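Local coordinates for protein putatuve endo-xylanase (Clostridium stercorarium, PDB 1O8P) that probably binds xylan and cellulose-type beta-glucans as the family 6 carbohydrate-binding module of a putative endo-xylanase, holding a calcium ion in its unbound form, at residues F45-G50 and D113-V118. Numbering follows the deposited sequence.
Sequences FSLPGG and DTYRDV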
ATOM      1  N   PHE A  45       6.111   8.979   9.488  1.00 22.51           N
ATOM      2  CA  PHE A  45       6.643   8.846  10.826  1.00 22.98           C
ATOM      3  C   PHE A  45       7.873   7.946  10.814  1.00 23.35           C
ATOM      4  O   PHE A  45       7.899   6.932  10.108  1.00 23.57           O
ATOM      5  CB  PHE A  45       5.612   8.238  11.791  1.00 23.12           C
ATOM      6  CG  PHE A  45       4.362   9.047  11.930  1.00 23.33           C
ATOM      7  CD1 PHE A  45       4.429  10.400  12.291  1.00 22.45           C
ATOM      8  CD2 PHE A  45       3.115   8.452  11.730  1.00 26.04           C
ATOM      9  CE1 PHE A  45       3.295  11.159  12.401  1.00 23.36           C
ATOM     10  CE2 PHE A  45       1.961   9.222  11.852  1.00 26.42           C
ATOM     11  CZ  PHE A  45       2.068  10.588  12.170  1.00 22.27           C
ATOM     12  N   SER A  46       8.861   8.288  11.625  1.00 22.20           N
ATOM     13  CA  SER A  46      10.028   7.435  11.743  1.00 24.15           C
ATOM     14  C   SER A  46       9.707   6.252  12.672  1.00 24.48           C
ATOM     15  O   SER A  46       8.881   6.373  13.591  1.00 25.50           O
ATOM     16  CB  SER A  46      11.237   8.253  12.216  1.00 24.06           C
ATOM     17  OG  SER A  46      10.884   8.891  13.422  1.00 28.22           O
ATOM     18  N   LEU A  47      10.295   5.097  12.387  1.00 24.67           N
ATOM     19  CA  LEU A  47      10.045   3.907  13.190  1.00 26.35           C
ATOM     20  C   LEU A  47      11.219   3.759  14.143  1.00 27.59           C
ATOM     21  O   LEU A  47      12.343   4.052  13.733  1.00 26.98           O
ATOM     22  CB  LEU A  47       9.887   2.665  12.291  1.00 25.46           C
ATOM     23  CG  LEU A  47       8.802   2.691  11.212  1.00 24.40           C
ATOM     24  CD1 LEU A  47       8.900   1.414  10.400  1.00 26.45           C
ATOM     25  CD2 LEU A  47       7.410   2.865  11.772  1.00 23.82           C
ATOM     26  N   PRO A  48      10.975   3.345  15.400  1.00 29.19           N
ATOM     27  CA  PRO A  48      12.053   3.191  16.396  1.00 30.65           C
ATOM     28  C   PRO A  48      13.303   2.451  15.908  1.00 32.51           C
ATOM     29  O   PRO A  48      14.420   2.944  16.178  1.00 34.27           O
ATOM     30  CB  PRO A  48      11.386   2.411  17.536  1.00 30.69           C
ATOM     31  CG  PRO A  48       9.938   2.753  17.426  1.00 29.84           C
ATOM     32  CD  PRO A  48       9.656   3.012  15.971  1.00 28.81           C
ATOM     33  N   GLY A  49      13.164   1.329  15.204  1.00 32.54           N
ATOM     34  CA  GLY A  49      14.369   0.627  14.770  1.00 33.85           C
ATOM     35  C   GLY A  49      15.025   1.011  13.421  1.00 34.01           C
ATOM     36  O   GLY A  49      15.867   0.242  12.912  1.00 34.33           O
ATOM     37  N   GLY A  50      14.664   2.185  12.871  1.00 32.66           N
ATOM     38  CA  GLY A  50      15.003   2.579  11.499  1.00 30.30           C
ATOM     39  C   GLY A  50      13.835   2.443  10.511  1.00 28.33           C
ATOM     40  O   GLY A  50      12.996   1.540  10.631  1.00 27.78           O
ATOM     41  N   ASP A 113       2.278   0.871  16.521  1.00 21.81           N
ATOM     42  CA  ASP A 113       3.705   0.553  16.369  1.00 22.17           C
ATOM     43  C   ASP A 113       3.979  -0.957  16.554  1.00 21.69           C
ATOM     44  O   ASP A 113       5.084  -1.376  16.868  1.00 21.24           O
ATOM     45  CB  ASP A 113       4.609   1.431  17.252  1.00 21.87           C
ATOM     46  CG  ASP A 113       6.099   1.363  16.828  1.00 24.64           C
ATOM     47  OD1 ASP A 113       6.392   1.222  15.606  1.00 24.85           O
ATOM     48  OD2 ASP A 113       7.050   1.439  17.648  1.00 23.73           O
ATOM     49  N   THR A 114       2.950  -1.755  16.333  1.00 21.27           N
ATOM     50  CA  THR A 114       3.118  -3.195  16.203  1.00 21.74           C
ATOM     51  C   THR A 114       2.749  -3.541  14.780  1.00 21.49           C
ATOM     52  O   THR A 114       1.569  -3.536  14.442  1.00 22.00           O
ATOM     53  CB  THR A 114       2.161  -3.911  17.226  1.00 21.60           C
ATOM     54  OG1 THR A 114       2.384  -3.355  18.531  1.00 21.32           O
ATOM     55  CG2 THR A 114       2.475  -5.420  17.346  1.00 21.36           C
ATOM     56  N   TYR A 115       3.754  -3.803  13.950  1.00 21.54           N
ATOM     57  CA  TYR A 115       3.551  -4.107  12.530  1.00 21.47           C
ATOM     58  C   TYR A 115       3.440  -5.589  12.274  1.00 22.15           C
ATOM     59  O   TYR A 115       4.145  -6.401  12.883  1.00 21.91           O
ATOM     60  CB  TYR A 115       4.653  -3.483  11.656  1.00 20.99           C
ATOM     61  CG  TYR A 115       4.535  -1.967  11.605  1.00 21.01           C
ATOM     62  CD1 TYR A 115       5.010  -1.181  12.654  1.00 20.45           C
ATOM     63  CD2 TYR A 115       3.875  -1.324  10.545  1.00 18.89           C
ATOM     64  CE1 TYR A 115       4.866   0.201  12.633  1.00 19.28           C
ATOM     65  CE2 TYR A 115       3.741   0.071  10.518  1.00 14.81           C
ATOM     66  CZ  TYR A 115       4.237   0.814  11.555  1.00 16.76           C
ATOM     67  OH  TYR A 115       4.133   2.193  11.541  1.00 17.74           O
ATOM     68  N   ARG A 116       2.533  -5.922  11.367  1.00 22.21           N
ATOM     69  CA  ARG A 116       2.324  -7.281  10.911  1.00 23.68           C
ATOM     70  C   ARG A 116       2.210  -7.262   9.386  1.00 22.85           C
ATOM     71  O   ARG A 116       1.785  -6.252   8.795  1.00 21.83           O
ATOM     72  CB  ARG A 116       1.036  -7.870  11.523  1.00 23.45           C
ATOM     73  CG  ARG A 116       1.133  -8.198  13.025  1.00 28.01           C
ATOM     74  CD  ARG A 116       2.460  -8.841  13.479  1.00 34.51           C
ATOM     75  NE  ARG A 116       2.461  -9.089  14.918  1.00 39.27           N
ATOM     76  CZ  ARG A 116       3.401  -8.682  15.774  1.00 42.18           C
ATOM     77  NH1 ARG A 116       4.467  -7.998  15.353  1.00 44.26           N
ATOM     78  NH2 ARG A 116       3.272  -8.971  17.068  1.00 41.43           N
ATOM     79  N   ASP A 117       2.593  -8.378   8.764  1.00 22.80           N
ATOM     80  CA  ASP A 117       2.460  -8.545   7.307  1.00 22.36           C
ATOM     81  C   ASP A 117       1.087  -9.106   7.019  1.00 22.60           C
ATOM     82  O   ASP A 117       0.731 -10.162   7.553  1.00 21.65           O
ATOM     83  CB  ASP A 117       3.505  -9.493   6.773  1.00 22.96           C
ATOM     84  CG  ASP A 117       4.864  -8.898   6.788  1.00 22.56           C
ATOM     85  OD1 ASP A 117       5.030  -7.743   7.238  1.00 23.74           O
ATOM     86  OD2 ASP A 117       5.844  -9.517   6.354  1.00 26.96           O
ATOM     87  N   VAL A 118       0.301  -8.379   6.220  1.00 21.19           N
ATOM     88  CA  VAL A 118      -1.047  -8.805   5.886  1.00 21.06           C
ATOM     89  C   VAL A 118      -1.185  -8.928   4.360  1.00 20.71           C
ATOM     90  O   VAL A 118      -0.851  -7.992   3.626  1.00 21.13           O
ATOM     91  CB  VAL A 118      -2.146  -7.855   6.513  1.00 21.71           C
ATOM     92  CG1 VAL A 118      -3.569  -8.385   6.220  1.00 19.84           C
ATOM     93  CG2 VAL A 118      -1.958  -7.717   8.052  1.00 20.05           C
TER
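Leu47 and Pro48, in the type I beta turn of the 43-46/52-55 hairpin, meet Tyr115 and Asp113 at the entry to strand 116-125, an outer strand of one sheet in this family 6 beta-sandwich module. The turn is documented by Gly50 N donating to Leu47 O at 3.1 Å. From CB of Leu47, CG is placed anti to the carbonyl carbon (chi1 -57°), which carries the branched end across to the tyrosine. CD2 does the touching: it makes an apolar contact with ring carbon CE1 of Tyr115 at 3.8 Å and lies 3.4 Å from Tyr115 OH, so the methyl meets the ring obliquely at its phenol end. The other branch, CD1, is not the one that touches the tyrosine. The leucine side chain also packs on Ala53 and on Asp142, a ligand of the calcium ion, so the contact borders the metal site. Tyr115, buried, rests against Ala53, Arg80 and Asn140, joining the hairpin to the sheet. No hydrogen bond links the two segments; the 149 Å² of surface buried between them, both sides summed, comes from carbon-carbon and carbon-oxygen contacts. Beside it, Pro48 and Asp113 approach from opposite directions. With CG of Asp113 anti to its own nitrogen (chi1 -165°), the carboxylate extends to the proline ring, where OD2 comes within 3.2 Å of Pro48 CG, while OD1 sits 3.7 Å from Pro48 CD and in plane at the edge of the Tyr115 ring.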